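Local coordinates for protein glutathione S-transferase omega-like 2 (PDB 5LKB) that acts as a glutathione-dependent thiol transferase and dehydroascorbate reductase and reacts with glutathionyl-(hydro)quinones, at residues 36-44 with 133-144. Numbering follows the deposited sequence.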
ATOM      1  N   GLY A  36     -27.108 -32.628  11.115  1.00 23.32           N
ATOM      2  CA  GLY A  36     -26.832 -33.384   9.925  1.00 23.32           C
ATOM      3  C   GLY A  36     -27.577 -33.007   8.670  1.00 26.22           C
ATOM      4  O   GLY A  36     -27.536 -33.763   7.693  1.00 31.78           O
ATOM      5  N   ARG A  37     -28.282 -31.888   8.651  1.00 24.38           N
ATOM      6  CA  ARG A  37     -29.139 -31.552   7.522  1.00 22.49           C
ATOM      7  C   ARG A  37     -28.604 -30.371   6.707  1.00 20.39           C
ATOM      8  O   ARG A  37     -28.783 -30.320   5.482  1.00 20.73           O
ATOM      9  CB  ARG A  37     -30.579 -31.225   7.996  1.00 22.98           C
ATOM     10  CG  ARG A  37     -31.496 -30.776   6.861  1.00 20.66           C
ATOM     11  CD  ARG A  37     -32.954 -30.684   7.298  1.00 21.62           C
ATOM     12  NE  ARG A  37     -33.669 -30.132   6.175  1.00 20.59           N
ATOM     13  CZ  ARG A  37     -34.989 -29.905   6.145  1.00 24.23           C
ATOM     14  NH1 ARG A  37     -35.724 -30.139   7.227  1.00 25.52           N
ATOM     15  NH2 ARG A  37     -35.552 -29.388   5.049  1.00 21.60           N
ATOM     16  N   TYR A  38     -28.045 -29.361   7.386  1.00 21.15           N
ATOM     17  CA  TYR A  38     -27.584 -28.143   6.714  1.00 20.48           C
ATOM     18  C   TYR A  38     -26.064 -28.090   6.639  1.00 23.16           C
ATOM     19  O   TYR A  38     -25.352 -28.657   7.471  1.00 21.47           O
ATOM     20  CB  TYR A  38     -28.163 -26.919   7.431  1.00 18.03           C
ATOM     21  CG  TYR A  38     -29.698 -26.947   7.485  1.00 16.37           C
ATOM     22  CD1 TYR A  38     -30.468 -26.539   6.414  1.00 16.67           C
ATOM     23  CD2 TYR A  38     -30.328 -27.374   8.615  1.00 20.52           C
ATOM     24  CE1 TYR A  38     -31.860 -26.601   6.446  1.00 18.80           C
ATOM     25  CE2 TYR A  38     -31.708 -27.461   8.659  1.00 18.97           C
ATOM     26  CZ  TYR A  38     -32.464 -27.032   7.583  1.00 23.21           C
ATOM     27  OH  TYR A  38     -33.882 -27.074   7.567  1.00 18.97           O
ATOM     28  N   TRP A  39     -25.589 -27.330   5.652  1.00 21.13           N
ATOM     29  CA  TRP A  39     -24.176 -27.230   5.350  1.00 18.70           C
ATOM     30  C   TRP A  39     -23.869 -25.768   5.046  1.00 17.65           C
ATOM     31  O   TRP A  39     -24.711 -25.018   4.561  1.00 17.81           O
ATOM     32  CB  TRP A  39     -23.800 -28.050   4.109  1.00 20.51           C
ATOM     33  CG  TRP A  39     -22.417 -28.643   4.217  1.00 22.27           C
ATOM     34  CD1 TRP A  39     -21.291 -28.230   3.596  1.00 21.43           C
ATOM     35  CD2 TRP A  39     -22.061 -29.765   5.003  1.00 20.67           C
ATOM     36  NE1 TRP A  39     -20.227 -29.032   3.963  1.00 20.46           N
ATOM     37  CE2 TRP A  39     -20.699 -29.996   4.821  1.00 23.41           C
ATOM     38  CE3 TRP A  39     -22.773 -30.612   5.834  1.00 20.28           C
ATOM     39  CZ2 TRP A  39     -20.046 -31.052   5.439  1.00 22.47           C
ATOM     40  CZ3 TRP A  39     -22.141 -31.615   6.446  1.00 23.26           C
ATOM     41  CH2 TRP A  39     -20.770 -31.841   6.259  1.00 27.03           C
ATOM     42  N   LEU A  40     -22.661 -25.367   5.382  1.00 19.66           N
ATOM     43  CA  LEU A  40     -22.205 -24.000   5.207  1.00 18.57           C
ATOM     44  C   LEU A  40     -21.004 -24.058   4.278  1.00 16.42           C
ATOM     45  O   LEU A  40     -19.938 -24.565   4.667  1.00 17.15           O
ATOM     46  CB  LEU A  40     -21.872 -23.383   6.577  1.00 18.35           C
ATOM     47  CG  LEU A  40     -21.431 -21.917   6.505  1.00 18.45           C
ATOM     48  CD1 LEU A  40     -22.657 -21.061   5.982  1.00 18.72           C
ATOM     49  CD2 LEU A  40     -20.995 -21.445   7.848  1.00 17.72           C
ATOM     50  N   TYR A  41     -21.145 -23.514   3.054  1.00 16.60           N
ATOM     51  CA  TYR A  41     -20.060 -23.445   2.076  1.00 16.99           C
ATOM     52  C   TYR A  41     -19.507 -22.021   2.079  1.00 19.63           C
ATOM     53  O   TYR A  41     -20.263 -21.065   1.943  1.00 17.77           O
ATOM     54  CB  TYR A  41     -20.566 -23.751   0.662  1.00 19.01           C
ATOM     55  CG  TYR A  41     -21.056 -25.196   0.458  1.00 18.45           C
ATOM     56  CD1 TYR A  41     -20.145 -26.206   0.150  1.00 20.27           C
ATOM     57  CD2 TYR A  41     -22.396 -25.538   0.588  1.00 18.87           C
ATOM     58  CE1 TYR A  41     -20.560 -27.516  -0.027  1.00 24.33           C
ATOM     59  CE2 TYR A  41     -22.807 -26.835   0.397  1.00 24.33           C
ATOM     60  CZ  TYR A  41     -21.905 -27.805   0.048  1.00 24.67           C
ATOM     61  OH  TYR A  41     -22.348 -29.110  -0.128  1.00 25.28           O
ATOM     62  N   VAL A  42     -18.181 -21.890   2.249  1.00 16.22           N
ATOM     63  CA  VAL A  42     -17.553 -20.592   2.440  1.00 18.21           C
ATOM     64  C   VAL A  42     -16.284 -20.515   1.621  1.00 17.23           C
ATOM     65  O   VAL A  42     -15.764 -21.517   1.128  1.00 16.58           O
ATOM     66  CB  VAL A  42     -17.171 -20.335   3.910  1.00 16.56           C
ATOM     67  CG1 VAL A  42     -18.371 -20.470   4.826  1.00 18.39           C
ATOM     68  CG2 VAL A  42     -16.119 -21.316   4.368  1.00 19.11           C
ATOM     69  N   SER A  43     -15.787 -19.280   1.483  1.00 15.63           N
ATOM     70  CA  SER A  43     -14.360 -19.023   1.286  1.00 15.07           C
ATOM     71  C   SER A  43     -13.806 -18.407   2.548  1.00 14.40           C
ATOM     72  O   SER A  43     -14.425 -17.543   3.137  1.00 16.63           O
ATOM     73  CB  SER A  43     -14.084 -18.080   0.119  1.00 14.69           C
ATOM     74  OG  SER A  43     -12.708 -17.682   0.079  1.00 17.31           O
ATOM     75  N   LEU A  44     -12.603 -18.847   2.969  1.00 14.82           N
ATOM     76  CA  LEU A  44     -11.912 -18.169   4.071  1.00 15.73           C
ATOM     77  C   LEU A  44     -11.375 -16.784   3.692  1.00 14.38           C
ATOM     78  O   LEU A  44     -11.131 -15.985   4.601  1.00 15.62           O
ATOM     79  CB  LEU A  44     -10.741 -19.031   4.516  1.00 16.56           C
ATOM     80  CG  LEU A  44     -11.044 -20.309   5.272  1.00 15.84           C
ATOM     81  CD1 LEU A  44      -9.875 -21.246   5.349  1.00 18.48           C
ATOM     82  CD2 LEU A  44     -11.498 -19.906   6.660  1.00 21.66           C
ATOM     83  N   GLU A 133     -16.143 -30.585  -2.375  1.00 27.63           N
ATOM     84  CA  GLU A 133     -17.573 -30.494  -2.122  1.00 26.39           C
ATOM     85  C   GLU A 133     -18.004 -31.935  -1.809  1.00 25.01           C
ATOM     86  O   GLU A 133     -18.055 -32.760  -2.732  1.00 29.14           O
ATOM     87  CB  GLU A 133     -18.276 -29.919  -3.364  1.00 27.05           C
ATOM     88  CG  GLU A 133     -19.746 -29.524  -3.156  1.00 26.31           C
ATOM     89  CD  GLU A 133     -20.586 -30.759  -2.833  1.00 28.63           C
ATOM     90  OE1 GLU A 133     -20.789 -31.541  -3.798  1.00 27.55           O
ATOM     91  OE2 GLU A 133     -20.956 -30.941  -1.656  1.00 24.73           O
ATOM     92  N   PRO A 134     -18.241 -32.282  -0.543  1.00 23.39           N
ATOM     93  CA  PRO A 134     -18.304 -33.705  -0.152  1.00 25.43           C
ATOM     94  C   PRO A 134     -19.636 -34.403  -0.385  1.00 27.78           C
ATOM     95  O   PRO A 134     -19.653 -35.630  -0.270  1.00 31.79           O
ATOM     96  CB  PRO A 134     -17.984 -33.663   1.348  1.00 26.09           C
ATOM     97  CG  PRO A 134     -18.600 -32.339   1.791  1.00 26.95           C
ATOM     98  CD  PRO A 134     -18.451 -31.389   0.622  1.00 24.99           C
ATOM     99  N   HIS A 135     -20.717 -33.703  -0.720  1.00 27.62           N
ATOM    100  CA  HIS A 135     -22.007 -34.390  -0.868  1.00 25.06           C
ATOM    101  C   HIS A 135     -22.256 -34.890  -2.292  1.00 33.45           C
ATOM    102  O   HIS A 135     -22.782 -36.008  -2.472  1.00 31.73           O
ATOM    103  CB  HIS A 135     -23.115 -33.468  -0.370  1.00 26.54           C
ATOM    104  CG  HIS A 135     -22.953 -33.097   1.057  1.00 28.92           C
ATOM    105  ND1 HIS A 135     -23.095 -33.998   2.084  1.00 30.03           N
ATOM    106  CD2 HIS A 135     -22.557 -31.935   1.628  1.00 27.32           C
ATOM    107  CE1 HIS A 135     -22.862 -33.397   3.237  1.00 32.56           C
ATOM    108  NE2 HIS A 135     -22.540 -32.136   2.980  1.00 25.90           N
ATOM    109  N   TYR A 136     -21.844 -34.127  -3.298  1.00 30.68           N
ATOM    110  CA  TYR A 136     -22.090 -34.430  -4.701  1.00 29.35           C
ATOM    111  C   TYR A 136     -20.848 -34.454  -5.560  1.00 29.36           C
ATOM    112  O   TYR A 136     -20.969 -34.688  -6.773  1.00 31.00           O
ATOM    113  CB  TYR A 136     -23.080 -33.405  -5.286  1.00 28.77           C
ATOM    114  CG  TYR A 136     -24.143 -33.028  -4.288  1.00 30.83           C
ATOM    115  CD1 TYR A 136     -25.205 -33.888  -4.004  1.00 29.10           C
ATOM    116  CD2 TYR A 136     -24.069 -31.847  -3.577  1.00 27.92           C
ATOM    117  CE1 TYR A 136     -26.143 -33.563  -3.054  1.00 29.68           C
ATOM    118  CE2 TYR A 136     -25.005 -31.504  -2.631  1.00 29.45           C
ATOM    119  CZ  TYR A 136     -26.056 -32.372  -2.358  1.00 29.77           C
ATOM    120  OH  TYR A 136     -26.977 -32.029  -1.382  1.00 28.86           O
ATOM    121  N   GLY A 137     -19.679 -34.104  -5.017  1.00 31.15           N
ATOM    122  CA  GLY A 137     -18.479 -33.932  -5.831  1.00 30.93           C
ATOM    123  C   GLY A 137     -18.489 -32.782  -6.811  1.00 27.08           C
ATOM    124  O   GLY A 137     -17.808 -32.850  -7.836  1.00 27.73           O
ATOM    125  N   TYR A 138     -19.302 -31.750  -6.594  1.00 26.97           N
ATOM    126  CA  TYR A 138     -19.313 -30.632  -7.534  1.00 26.57           C
ATOM    127  C   TYR A 138     -17.953 -29.918  -7.540  1.00 21.57           C
ATOM    128  O   TYR A 138     -17.296 -29.813  -6.497  1.00 29.84           O
ATOM    129  CB  TYR A 138     -20.391 -29.634  -7.136  1.00 26.84           C
ATOM    130  CG  TYR A 138     -21.835 -30.102  -7.264  1.00 27.86           C
ATOM    131  CD1 TYR A 138     -22.227 -30.859  -8.338  1.00 33.52           C
ATOM    132  CD2 TYR A 138     -22.799 -29.691  -6.343  1.00 30.22           C
ATOM    133  CE1 TYR A 138     -23.564 -31.241  -8.492  1.00 30.71           C
ATOM    134  CE2 TYR A 138     -24.143 -30.071  -6.492  1.00 33.63           C
ATOM    135  CZ  TYR A 138     -24.491 -30.838  -7.573  1.00 36.86           C
ATOM    136  OH  TYR A 138     -25.810 -31.220  -7.748  1.00 36.99           O
ATOM    137  N   LYS A 139     -17.528 -29.485  -8.710  1.00 28.27           N
ATOM    138  CA  LYS A 139     -16.274 -28.748  -8.797  1.00 28.74           C
ATOM    139  C   LYS A 139     -16.482 -27.252  -8.695  1.00 29.20           C
ATOM    140  O   LYS A 139     -15.501 -26.514  -8.528  1.00 25.11           O
ATOM    141  CB  LYS A 139     -15.561 -29.131 -10.092  1.00 27.95           C
ATOM    142  CG  LYS A 139     -15.533 -30.624 -10.242  1.00 35.16           C
ATOM    143  CD  LYS A 139     -14.454 -31.175 -11.158  1.00 40.39           C
ATOM    144  CE  LYS A 139     -14.517 -30.628 -12.575  1.00 45.68           C
ATOM    145  NZ  LYS A 139     -15.163 -31.546 -13.557  1.00 57.49           N
ATOM    146  N   ARG A 140     -17.720 -26.780  -8.792  1.00 26.68           N
ATOM    147  CA  ARG A 140     -18.012 -25.360  -8.858  1.00 23.36           C
ATOM    148  C   ARG A 140     -19.147 -25.028  -7.920  1.00 24.24           C
ATOM    149  O   ARG A 140     -20.133 -25.773  -7.826  1.00 23.28           O
ATOM    150  CB  ARG A 140     -18.359 -24.899 -10.248  1.00 23.26           C
ATOM    151  CG  ARG A 140     -17.208 -24.979 -11.239  1.00 27.12           C
ATOM    152  CD  ARG A 140     -16.153 -23.905 -11.011  1.00 24.29           C
ATOM    153  NE  ARG A 140     -15.047 -24.078 -11.926  1.00 24.71           N
ATOM    154  CZ  ARG A 140     -14.153 -23.122 -12.178  1.00 29.60           C
ATOM    155  NH1 ARG A 140     -14.255 -21.953 -11.563  1.00 23.23           N
ATOM    156  NH2 ARG A 140     -13.196 -23.314 -13.055  1.00 28.36           N
ATOM    157  N   ILE A 141     -19.038 -23.922  -7.193  1.00 22.36           N
ATOM    158  CA  ILE A 141     -20.173 -23.494  -6.378  1.00 23.11           C
ATOM    159  C   ILE A 141     -21.416 -23.198  -7.251  1.00 23.60           C
ATOM    160  O   ILE A 141     -22.552 -23.280  -6.777  1.00 23.90           O
ATOM    161  CB  ILE A 141     -19.750 -22.319  -5.457  1.00 22.32           C
ATOM    162  CG1 ILE A 141     -20.569 -22.380  -4.170  1.00 23.92           C
ATOM    163  CG2 ILE A 141     -19.922 -21.009  -6.123  1.00 22.46           C
ATOM    164  CD1 ILE A 141     -20.203 -21.425  -3.098  1.00 29.94           C
ATOM    165  N   SER A 142     -21.217 -22.819  -8.502  1.00 21.56           N
ATOM    166  CA  SER A 142     -22.323 -22.647  -9.453  1.00 22.99           C
ATOM    167  C   SER A 142     -23.172 -23.915  -9.555  1.00 27.16           C
ATOM    168  O   SER A 142     -24.381 -23.810  -9.782  1.00 25.26           O
ATOM    169  CB  SER A 142     -21.819 -22.285 -10.854  1.00 25.58           C
ATOM    170  OG  SER A 142     -20.978 -23.299 -11.374  1.00 23.99           O
ATOM    171  N   ASP A 143     -22.567 -25.099  -9.364  1.00 24.93           N
ATOM    172  CA  ASP A 143     -23.328 -26.361  -9.393  1.00 25.04           C
ATOM    173  C   ASP A 143     -24.407 -26.394  -8.319  1.00 32.31           C
ATOM    174  O   ASP A 143     -25.494 -26.933  -8.550  1.00 28.14           O
ATOM    175  CB  ASP A 143     -22.419 -27.582  -9.272  1.00 28.85           C
ATOM    176  CG  ASP A 143     -21.408 -27.710 -10.437  1.00 29.19           C
ATOM    177  OD1 ASP A 143     -21.728 -27.357 -11.592  1.00 33.34           O
ATOM    178  OD2 ASP A 143     -20.279 -28.207 -10.180  1.00 26.56           O
ATOM    179  N   LEU A 144     -24.112 -25.898  -7.113  1.00 25.38           N
ATOM    180  CA  LEU A 144     -25.114 -25.786  -6.053  1.00 26.87           C
ATOM    181  C   LEU A 144     -26.222 -24.811  -6.441  1.00 29.80           C
ATOM    182  O   LEU A 144     -27.414 -25.076  -6.204  1.00 25.90           O
ATOM    183  CB  LEU A 144     -24.453 -25.323  -4.748  1.00 23.95           C
ATOM    184  CG  LEU A 144     -23.431 -26.287  -4.200  1.00 24.15           C
ATOM    185  CD1 LEU A 144     -22.536 -25.667  -3.064  1.00 27.10           C
ATOM    186  CD2 LEU A 144     -24.120 -27.563  -3.685  1.00 24.41           C
TER
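Trp39 and Tyr41, alternate residues of strand 38-42, both turn toward residues 133-144, whose backbone stays well back: the CA atoms of Tyr41 and Ile141 are 8.5 Å apart, those of Trp39 and His135 9.7 Å. Side chains therefore bridge the gap. The NE2 edge of His135 points at the face of the six-membered ring of Trp39 in a T-shaped stack, planes at 89°, with His135 NE2 3.2 Å from Trp39 CD2. The Tyr41 ring lies between Leu144 CD1, over one face at 3.6 Å from the ring centroid, and Trp39 CD1 on the opposite face. Tyr41 OH donates a hydrogen bond to Glu133 OE2 (2.8 Å), meeting it from above the carboxylate plane. Glu133 CG is anti to the backbone N (chi1 -169°), and the bend at chi2 brings the carboxylate to the backbone N-H groups of its own loop. OE2 also accepts from His135 N, on the other face of the carboxylate plane from Tyr41, while OE1 takes Tyr136 N and Tyr138 N. Three loop N-H groups hold this buried carboxylate in place, and Tyr41 OH joins it to the strand. The contact lies on one face of the thioredoxin-like sheet, with helix 47-58 against the other; Trp39 NE1 hydrogen-bonds to Ser68 OG of strand 66-69, Leu144 rests on Trp162 and Ile141 on Val160 of strand 160-163, Ile141 also touching glutathione-binding Val158.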